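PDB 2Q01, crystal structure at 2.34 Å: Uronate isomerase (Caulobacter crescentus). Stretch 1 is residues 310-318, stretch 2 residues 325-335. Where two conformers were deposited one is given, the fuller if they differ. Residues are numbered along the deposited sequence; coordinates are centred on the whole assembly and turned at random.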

# COMPACT_ATOMS: atom_id res chain seq x y z
N PRO B 310 -14.14 -11.42 2.47
CA PRO B 310 -13.58 -11.61 3.79
C PRO B 310 -12.95 -10.36 4.42
O PRO B 310 -12.72 -9.35 3.73
CB PRO B 310 -12.49 -12.65 3.54
CG PRO B 310 -12.03 -12.37 2.12
CD PRO B 310 -13.11 -11.58 1.42
N GLY B 311 -12.69 -10.43 5.72
CA GLY B 311 -11.76 -9.51 6.38
C GLY B 311 -12.36 -8.35 7.13
O GLY B 311 -11.69 -7.34 7.36
N SER B 312 -13.62 -8.49 7.52
CA SER B 312 -14.28 -7.46 8.31
C SER B 312 -14.35 -7.84 9.79
O SER B 312 -14.88 -8.89 10.14
CB SER B 312 -15.67 -7.17 7.75
OG SER B 312 -16.28 -6.10 8.44
N HIS B 313 -13.80 -6.97 10.64
CA HIS B 313 -13.96 -7.05 12.09
C HIS B 313 -15.31 -6.45 12.42
O HIS B 313 -15.42 -5.25 12.66
CB HIS B 313 -12.87 -6.25 12.79
CG HIS B 313 -12.73 -6.55 14.24
ND1 HIS B 313 -13.72 -6.28 15.16
CD2 HIS B 313 -11.70 -7.07 14.95
CE1 HIS B 313 -13.32 -6.64 16.36
NE2 HIS B 313 -12.09 -7.12 16.26
N ARG B 314 -16.34 -7.29 12.45
CA ARG B 314 -17.70 -6.81 12.66
C ARG B 314 -17.94 -6.48 14.12
O ARG B 314 -17.37 -7.11 15.01
CB ARG B 314 -18.73 -7.82 12.14
CG ARG B 314 -18.57 -8.09 10.65
CD ARG B 314 -19.75 -8.81 10.04
NE ARG B 314 -19.46 -9.23 8.66
CZ ARG B 314 -19.62 -8.47 7.58
NH1 ARG B 314 -20.09 -7.23 7.69
NH2 ARG B 314 -19.32 -8.96 6.38
N ASN B 315 -18.78 -5.46 14.34
CA ASN B 315 -19.24 -5.04 15.66
C ASN B 315 -18.10 -4.66 16.60
O ASN B 315 -18.05 -5.10 17.75
CB ASN B 315 -20.16 -6.11 16.28
CG ASN B 315 -21.27 -6.53 15.33
OD1 ASN B 315 -21.96 -5.70 14.74
ND2 ASN B 315 -21.45 -7.84 15.18
N HIS B 316 -17.19 -3.84 16.08
CA HIS B 316 -16.00 -3.40 16.79
C HIS B 316 -16.33 -2.56 18.03
O HIS B 316 -15.66 -2.66 19.05
CB HIS B 316 -15.11 -2.61 15.83
CG HIS B 316 -13.74 -2.34 16.36
ND1 HIS B 316 -13.42 -1.20 17.06
CD2 HIS B 316 -12.59 -3.05 16.27
CE1 HIS B 316 -12.14 -1.22 17.39
NE2 HIS B 316 -11.62 -2.34 16.92
N ASN B 317 -17.38 -1.75 17.92
CA ASN B 317 -17.92 -1.01 19.06
C ASN B 317 -18.84 -1.94 19.83
O ASN B 317 -19.93 -2.29 19.36
CB ASN B 317 -18.69 0.22 18.57
CG ASN B 317 -18.81 1.32 19.62
OD1 ASN B 317 -18.59 2.49 19.33
ND2 ASN B 317 -19.19 0.95 20.85
N VAL B 318 -18.38 -2.36 21.02
CA VAL B 318 -19.10 -3.34 21.84
C VAL B 318 -20.34 -2.70 22.48
O VAL B 318 -21.41 -3.31 22.49
CB VAL B 318 -18.18 -3.98 22.92
CG1 VAL B 318 -18.90 -5.10 23.65
CG2 VAL B 318 -16.91 -4.52 22.28
N GLY B 325 -27.08 -2.81 18.00
CA GLY B 325 -26.96 -4.09 17.29
C GLY B 325 -26.02 -4.07 16.11
O GLY B 325 -25.05 -3.31 16.09
N ARG B 326 -26.30 -4.93 15.13
CA ARG B 326 -25.45 -5.09 13.95
C ARG B 326 -25.64 -3.99 12.90
O ARG B 326 -26.63 -3.25 12.94
CB ARG B 326 -25.68 -6.47 13.32
CG ARG B 326 -24.70 -7.53 13.79
CD ARG B 326 -24.81 -8.78 12.95
NE ARG B 326 -23.50 -9.36 12.63
CZ ARG B 326 -22.86 -10.26 13.36
NH1 ARG B 326 -21.68 -10.73 12.97
NH2 ARG B 326 -23.40 -10.71 14.49
N ASP B 327 -24.66 -3.89 11.99
CA ASP B 327 -24.66 -2.95 10.85
C ASP B 327 -24.85 -1.47 11.19
O ASP B 327 -25.57 -0.75 10.50
CB ASP B 327 -25.67 -3.39 9.78
CG ASP B 327 -25.27 -4.67 9.07
OD1 ASP B 327 -26.09 -5.61 9.02
OD2 ASP B 327 -24.12 -4.75 8.57
N LYS B 328 -24.22 -1.02 12.27
CA LYS B 328 -24.37 0.36 12.72
C LYS B 328 -23.12 1.20 12.45
O LYS B 328 -22.90 2.23 13.09
CB LYS B 328 -24.79 0.41 14.20
CG LYS B 328 -26.11 -0.29 14.53
CD LYS B 328 -27.29 0.30 13.75
CE LYS B 328 -28.54 -0.56 13.90
NZ LYS B 328 -29.61 -0.19 12.93
N GLY B 329 -22.32 0.75 11.49
CA GLY B 329 -21.15 1.50 11.05
C GLY B 329 -19.91 1.32 11.90
O GLY B 329 -19.03 2.17 11.92
N ALA B 330 -19.84 0.20 12.61
CA ALA B 330 -18.67 -0.08 13.43
C ALA B 330 -17.96 -1.36 13.00
O ALA B 330 -17.38 -2.05 13.82
CB ALA B 330 -19.05 -0.14 14.89
N ASP B 331 -18.01 -1.66 11.70
CA ASP B 331 -17.29 -2.82 11.14
C ASP B 331 -16.03 -2.34 10.43
O ASP B 331 -16.09 -1.68 9.39
CB ASP B 331 -18.18 -3.62 10.18
CG ASP B 331 -19.56 -3.96 10.78
OD1 ASP B 331 -19.69 -4.03 12.02
OD2 ASP B 331 -20.50 -4.16 10.00
N ILE B 332 -14.88 -2.67 11.02
CA ILE B 332 -13.58 -2.15 10.60
C ILE B 332 -12.82 -3.24 9.83
O ILE B 332 -12.84 -4.39 10.24
CB ILE B 332 -12.74 -1.68 11.85
CG1 ILE B 332 -13.59 -0.87 12.85
CG2 ILE B 332 -11.50 -0.90 11.44
CD1 ILE B 332 -14.17 0.47 12.32
N PRO B 333 -12.20 -2.89 8.69
CA PRO B 333 -11.38 -3.85 7.95
C PRO B 333 -10.19 -4.40 8.72
O PRO B 333 -9.64 -3.73 9.60
CB PRO B 333 -10.86 -3.04 6.76
CG PRO B 333 -11.83 -1.95 6.61
CD PRO B 333 -12.25 -1.59 7.99
N MET B 334 -9.81 -5.63 8.39
CA MET B 334 -8.66 -6.30 8.97
C MET B 334 -7.64 -6.61 7.89
O MET B 334 -8.01 -6.71 6.71
CB MET B 334 -9.07 -7.63 9.61
CG MET B 334 -9.97 -7.52 10.81
SD MET B 334 -10.25 -9.12 11.58
CE MET B 334 -11.38 -9.88 10.43
N ARG B 335 -6.39 -6.77 8.29
CA ARG B 335 -5.33 -7.27 7.43
C ARG B 335 -5.73 -8.69 7.00
O ARG B 335 -6.04 -9.52 7.84
CB ARG B 335 -4.01 -7.25 8.20
CG ARG B 335 -2.85 -8.02 7.60
CD ARG B 335 -1.57 -7.75 8.38
NE ARG B 335 -1.80 -7.79 9.82
CZ ARG B 335 -1.02 -7.20 10.73
NH1 ARG B 335 0.06 -6.52 10.37
NH2 ARG B 335 -1.33 -7.31 12.02
O HOH W 1 -22.29 -3.04 15.60
O HOH W 2 -22.23 -5.71 11.74

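Residues 310-318 and 325-335 of this uronate isomerase chain pair as a short antiparallel ladder that bends into a side-chain- and water-mediated contact. His313 and Ile332 form the hydrogen-bonded pair: His313 N donates to Ile332 O (2.8 Å) and Ile332 N to His313 O (3.1 Å). Further along, Met334 N donates to Gly311 O (2.7 Å). Between these rungs Ser312 and Pro333 form the non-hydrogen-bonded pair, so a proline fits there without losing a bond across the stretches; Pro333 CA makes a CA-H...O contact with Gly311 O (3.6 Å). Past the strands, side chain replaces backbone as acceptor: Asn315 N gives an almost straight bond to Asp331 OD1 (2.9 Å), while His316 N returns to a carbonyl, Ala330 O (2.9 Å). The other carboxylate oxygen, Asp331 OD2, makes a long salt bridge to Arg314 NH1 (3.9 Å), and water 2 lies within hydrogen-bonding reach of Asp331 OD2 (2.9 Å) and of Asn315 OD1 (3.0 Å), with more acceptors about it than it has protons. That water also receives Asp327 N (3.0 Å). Asn315 OD1 accepts from water 1 (2.8 Å), which donates its other proton to Gly325 O (2.8 Å). Over the guanidinium face of Arg326 lies Asn315 ND2, 3.3 Å from Arg326 CZ. Ile332 CG1 sits over one face of the His316 ring, and Met334 SD lies oblique to the His313 ring, 5.1 Å from its centroid. Ser312 OG, buried against Asp331 CB (3.6 Å), finds no polar partner.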